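Local coordinates for protein 2-dehydropantoate 2-reductase, putative (Enterococcus faecalis, PDB 2EW2) that probably catalyses the NADPH-dependent reduction of ketopantoate to pantoate, a step in the biosynthesis of pantothenate, at residues B[221-226]-B[244-249]; B[226-231]-B[295-300]. All blocks are in the same frame, centred on the assembly; numbering follows the deposited sequence.

Interaction 1: residues B[221-226]-B[244-249]; sequences LVKTLI and EVYTHI
The ammonium NZ of Lys223 rides over a face of the Tyr246 ring, 4.4 Å from its centroid in a cation-pi contact, while Glu219, one turn earlier, holds the same nitrogen in a salt bridge. Behind NZ, Lys223 CE sits almost exactly above the middle of the ring, 3.5 Å from the centroid of Tyr246 and 7° off the normal, a CH-pi contact. The Lys223 chain is extended beyond CG, which lays its methylenes across the ring. The anti chi1 of Tyr246 (-174°) sets CG, the root of the ring, on the side of helix 218-235. In the plane of the ring, Val222 CG1 abuts the edge at Tyr246 CD1, 3.8 Å away. The two segments belong to helices 218-235 and 242-252 of the all-helical C-terminal domain of the ketopantoate reductase family; the axes of 221-226 and 244-249 come within 10.5 Å, with their N-to-C directions 141° apart. On the buried side the contact is mostly aliphatic. Ile226 CD1 meets Val245 CG1 at 3.8 Å, the two side chains lying alongside with their directions reversed, and also touches Tyr246 CB and Ile249 CD1. Ile249 CD1 packs on Val222 CG1 too. Cys193 of helix 184-195 lies against both Ile226 and Val245.

Interaction 2: residues B[226-231]-B[295-300]; sequences ISEFAA and ATPFCA
Helix 218-235 passes close to the start of helix 297-313, with Glu228 CA and Thr296 CA, the latter at the N-cap position, 5.4 Å apart. Glu228 sends its carboxylate to the first turn and takes two backbone N-H groups, one on each oxygen. Cys299 N donates to Glu228 OE1 at 2.8 Å, with an N-H...O angle of 159°. Phe298 N donates to Glu228 OE2, also at 2.8 Å, and is slightly more bent at 151°. Each oxygen accepts through its syn lone pair, and together they bridge two successive amides. The chain of Glu228 is extended beyond CG (chi2 -180°), which carries CD out to the helix end. Around the carboxylate, Pro297 CD lies 3.2 Å from Glu228 OE2, and Thr296 CB lies 3.7 Å from Glu228 OE1. Thr296 does not cap the helix through its hydroxyl; Glu228, from a distant part of the sequence, takes the N-H groups instead. Next to the carboxylate, Cys299 SG approaches Phe229 CE1 at 3.8 Å, an oblique sulfur-aromatic contact; Val285 and Trp189 also touch the Phe229 side chain. Two amide donors and the positive end of the helix dipole would be expected to stabilise the buried carboxylate as an anion, probably lowering its pKa.

In the fold
Helix 218-235 serves both contacts with different sides: interaction 1 uses it against helix 242-252, interaction 2 against the start of helix 297-313. Ile226 belongs to both segment pairs but does its packing in interaction 1. Both contacts are largely buried within the C-terminal helical domain, yet interaction 1 has a solvent-facing margin at its lysine and tyrosine, and its charge lies there, outside the aliphatic core. Interaction 2 instead buries its charge, met by backbone amides. Their centres are 11 Å apart and bridged by packing, with Leu225 CD2 3.7 Å from Phe298 CB. Near interaction 2 the second subunit packs on Pro297 and Phe298, placing that helix start at the dimer interface.

Interaction 1: residues B[221-226]-B[244-249]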
# COMPACT_ATOMS: atom_id res chain seq x y z
N LEU B 221 -4.92 -6.55 -6.84
CA LEU B 221 -4.16 -6.57 -5.61
C LEU B 221 -3.55 -7.96 -5.36
O LEU B 221 -2.34 -8.10 -5.13
CB LEU B 221 -5.03 -6.14 -4.42
CG LEU B 221 -5.32 -4.64 -4.34
CD1 LEU B 221 -6.46 -4.38 -3.35
CD2 LEU B 221 -4.07 -3.81 -3.98
N VAL B 222 -4.41 -8.98 -5.42
CA VAL B 222 -3.98 -10.34 -5.11
C VAL B 222 -2.93 -10.86 -6.12
O VAL B 222 -1.91 -11.37 -5.70
CB VAL B 222 -5.18 -11.31 -5.03
CG1 VAL B 222 -4.68 -12.75 -4.92
CG2 VAL B 222 -6.07 -10.95 -3.83
N LYS B 223 -3.18 -10.72 -7.42
CA LYS B 223 -2.24 -11.21 -8.45
C LYS B 223 -0.88 -10.52 -8.46
O LYS B 223 0.14 -11.17 -8.68
CB LYS B 223 -2.86 -11.15 -9.85
CG LYS B 223 -3.85 -12.28 -10.05
CD LYS B 223 -4.43 -12.30 -11.42
CE LYS B 223 -5.41 -13.46 -11.51
NZ LYS B 223 -5.97 -13.55 -12.86
N THR B 224 -0.87 -9.22 -8.20
CA THR B 224 0.39 -8.49 -8.11
C THR B 224 1.19 -9.05 -6.94
O THR B 224 2.38 -9.35 -7.10
CB THR B 224 0.17 -6.98 -7.94
OG1 THR B 224 -0.69 -6.51 -8.99
CG2 THR B 224 1.49 -6.24 -8.01
N LEU B 225 0.55 -9.19 -5.78
CA LEU B 225 1.22 -9.76 -4.59
C LEU B 225 1.74 -11.18 -4.86
O LEU B 225 2.88 -11.50 -4.48
CB LEU B 225 0.31 -9.72 -3.35
CG LEU B 225 0.23 -8.37 -2.63
CD1 LEU B 225 -1.02 -8.28 -1.77
CD2 LEU B 225 1.49 -8.12 -1.83
N ILE B 226 0.91 -12.01 -5.50
CA ILE B 226 1.31 -13.37 -5.87
C ILE B 226 2.54 -13.36 -6.78
O ILE B 226 3.47 -14.16 -6.58
CB ILE B 226 0.17 -14.20 -6.53
CG1 ILE B 226 -0.91 -14.55 -5.50
CG2 ILE B 226 0.71 -15.52 -7.15
CD1 ILE B 226 -2.18 -15.11 -6.12
N GLU B 244 -2.91 -21.59 -9.72
CA GLU B 244 -3.44 -22.44 -8.66
C GLU B 244 -3.59 -21.66 -7.35
O GLU B 244 -4.57 -21.84 -6.62
CB GLU B 244 -2.57 -23.68 -8.43
CG GLU B 244 -3.17 -24.73 -7.45
CD GLU B 244 -2.96 -24.40 -5.96
OE1 GLU B 244 -3.89 -24.66 -5.15
OE2 GLU B 244 -1.88 -23.88 -5.59
N VAL B 245 -2.60 -20.82 -7.05
CA VAL B 245 -2.66 -20.01 -5.83
C VAL B 245 -3.83 -19.04 -5.89
O VAL B 245 -4.57 -18.91 -4.91
CB VAL B 245 -1.33 -19.27 -5.54
CG1 VAL B 245 -1.48 -18.34 -4.32
CG2 VAL B 245 -0.20 -20.29 -5.30
N TYR B 246 -4.02 -18.35 -7.02
CA TYR B 246 -5.18 -17.47 -7.19
C TYR B 246 -6.51 -18.21 -7.04
O TYR B 246 -7.44 -17.71 -6.40
CB TYR B 246 -5.15 -16.76 -8.55
CG TYR B 246 -6.25 -15.73 -8.69
CD1 TYR B 246 -6.24 -14.56 -7.91
CD2 TYR B 246 -7.31 -15.92 -9.60
CE1 TYR B 246 -7.25 -13.61 -8.01
CE2 TYR B 246 -8.33 -14.95 -9.72
CZ TYR B 246 -8.30 -13.82 -8.91
OH TYR B 246 -9.29 -12.88 -9.01
N THR B 247 -6.59 -19.40 -7.63
CA THR B 247 -7.78 -20.23 -7.56
C THR B 247 -8.12 -20.60 -6.13
O THR B 247 -9.28 -20.55 -5.72
CB THR B 247 -7.63 -21.48 -8.44
OG1 THR B 247 -7.70 -21.08 -9.82
CG2 THR B 247 -8.75 -22.50 -8.17
N HIS B 248 -7.10 -20.96 -5.36
CA HIS B 248 -7.29 -21.24 -3.95
C HIS B 248 -7.84 -20.02 -3.20
O HIS B 248 -8.77 -20.13 -2.39
CB HIS B 248 -5.96 -21.66 -3.32
CG HIS B 248 -6.03 -21.87 -1.85
ND1 HIS B 248 -6.32 -23.09 -1.28
CD2 HIS B 248 -5.91 -21.00 -0.82
CE1 HIS B 248 -6.34 -22.97 0.03
NE2 HIS B 248 -6.09 -21.71 0.34
N ILE B 249 -7.25 -18.85 -3.46
CA ILE B 249 -7.69 -17.62 -2.81
C ILE B 249 -9.15 -17.30 -3.18
O ILE B 249 -9.96 -16.97 -2.32
CB ILE B 249 -6.68 -16.44 -3.07
CG1 ILE B 249 -5.39 -16.69 -2.26
CG2 ILE B 249 -7.30 -15.10 -2.65
CD1 ILE B 249 -4.10 -15.99 -2.76

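Interaction 2: residues B[226-231]-B[295-300]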
# COMPACT_ATOMS: atom_id res chain seq x y z
N ILE B 226 0.91 -12.01 -5.50
CA ILE B 226 1.31 -13.37 -5.87
C ILE B 226 2.54 -13.36 -6.78
O ILE B 226 3.47 -14.16 -6.58
CB ILE B 226 0.17 -14.20 -6.53
CG1 ILE B 226 -0.91 -14.55 -5.50
CG2 ILE B 226 0.71 -15.52 -7.15
CD1 ILE B 226 -2.18 -15.11 -6.12
N SER B 227 2.54 -12.46 -7.76
CA SER B 227 3.68 -12.31 -8.66
C SER B 227 4.99 -11.98 -7.95
O SER B 227 6.04 -12.46 -8.36
CB SER B 227 3.38 -11.23 -9.71
OG SER B 227 2.43 -11.75 -10.63
N GLU B 228 4.91 -11.16 -6.90
CA GLU B 228 6.08 -10.81 -6.09
C GLU B 228 6.61 -12.01 -5.30
O GLU B 228 7.83 -12.26 -5.30
CB GLU B 228 5.78 -9.64 -5.16
CG GLU B 228 5.55 -8.32 -5.90
CD GLU B 228 5.26 -7.15 -4.99
OE1 GLU B 228 5.34 -7.30 -3.75
OE2 GLU B 228 4.96 -6.06 -5.52
N PHE B 229 5.71 -12.74 -4.63
CA PHE B 229 6.08 -14.01 -3.99
C PHE B 229 6.76 -14.95 -4.98
O PHE B 229 7.85 -15.47 -4.69
CB PHE B 229 4.88 -14.71 -3.33
CG PHE B 229 4.53 -14.17 -1.98
CD1 PHE B 229 3.88 -12.95 -1.85
CD2 PHE B 229 4.86 -14.88 -0.83
CE1 PHE B 229 3.57 -12.44 -0.57
CE2 PHE B 229 4.56 -14.39 0.43
CZ PHE B 229 3.92 -13.15 0.56
N ALA B 230 6.14 -15.17 -6.13
CA ALA B 230 6.68 -16.06 -7.17
C ALA B 230 8.02 -15.61 -7.75
O ALA B 230 8.90 -16.45 -7.98
CB ALA B 230 5.67 -16.25 -8.29
N ALA B 231 8.17 -14.31 -7.99
CA ALA B 231 9.42 -13.77 -8.52
C ALA B 231 10.62 -14.05 -7.62
O ALA B 231 11.69 -14.43 -8.12
CB ALA B 231 9.30 -12.26 -8.80
N ALA B 295 12.23 -6.53 -7.40
CA ALA B 295 11.29 -5.54 -6.89
C ALA B 295 10.12 -6.23 -6.21
O ALA B 295 9.55 -7.14 -6.76
CB ALA B 295 10.81 -4.64 -8.03
N THR B 296 9.79 -5.83 -4.99
CA THR B 296 8.61 -6.35 -4.29
C THR B 296 7.85 -5.17 -3.64
O THR B 296 7.64 -5.14 -2.43
CB THR B 296 9.00 -7.37 -3.20
OG1 THR B 296 9.81 -6.71 -2.22
CG2 THR B 296 9.79 -8.54 -3.79
N PRO B 297 7.43 -4.18 -4.45
CA PRO B 297 6.86 -2.97 -3.86
C PRO B 297 5.51 -3.14 -3.15
O PRO B 297 5.27 -2.47 -2.14
CB PRO B 297 6.72 -2.04 -5.08
CG PRO B 297 6.51 -3.01 -6.23
CD PRO B 297 7.47 -4.10 -5.93
N PHE B 298 4.62 -3.98 -3.66
CA PHE B 298 3.34 -4.21 -2.94
C PHE B 298 3.60 -4.84 -1.57
O PHE B 298 3.00 -4.44 -0.57
CB PHE B 298 2.36 -5.03 -3.76
CG PHE B 298 1.60 -4.24 -4.81
CD1 PHE B 298 2.24 -3.26 -5.58
CD2 PHE B 298 0.23 -4.47 -5.02
CE1 PHE B 298 1.51 -2.54 -6.57
CE2 PHE B 298 -0.49 -3.75 -6.00
CZ PHE B 298 0.15 -2.80 -6.77
N CYS B 299 4.51 -5.81 -1.52
CA CYS B 299 4.91 -6.39 -0.21
C CYS B 299 5.47 -5.34 0.71
O CYS B 299 5.14 -5.32 1.89
CB CYS B 299 5.93 -7.54 -0.37
SG CYS B 299 5.18 -9.05 -0.95
N ALA B 300 6.32 -4.46 0.17
CA ALA B 300 6.96 -3.40 0.96
C ALA B 300 5.93 -2.41 1.50
O ALA B 300 5.93 -2.08 2.68
CB ALA B 300 8.03 -2.68 0.13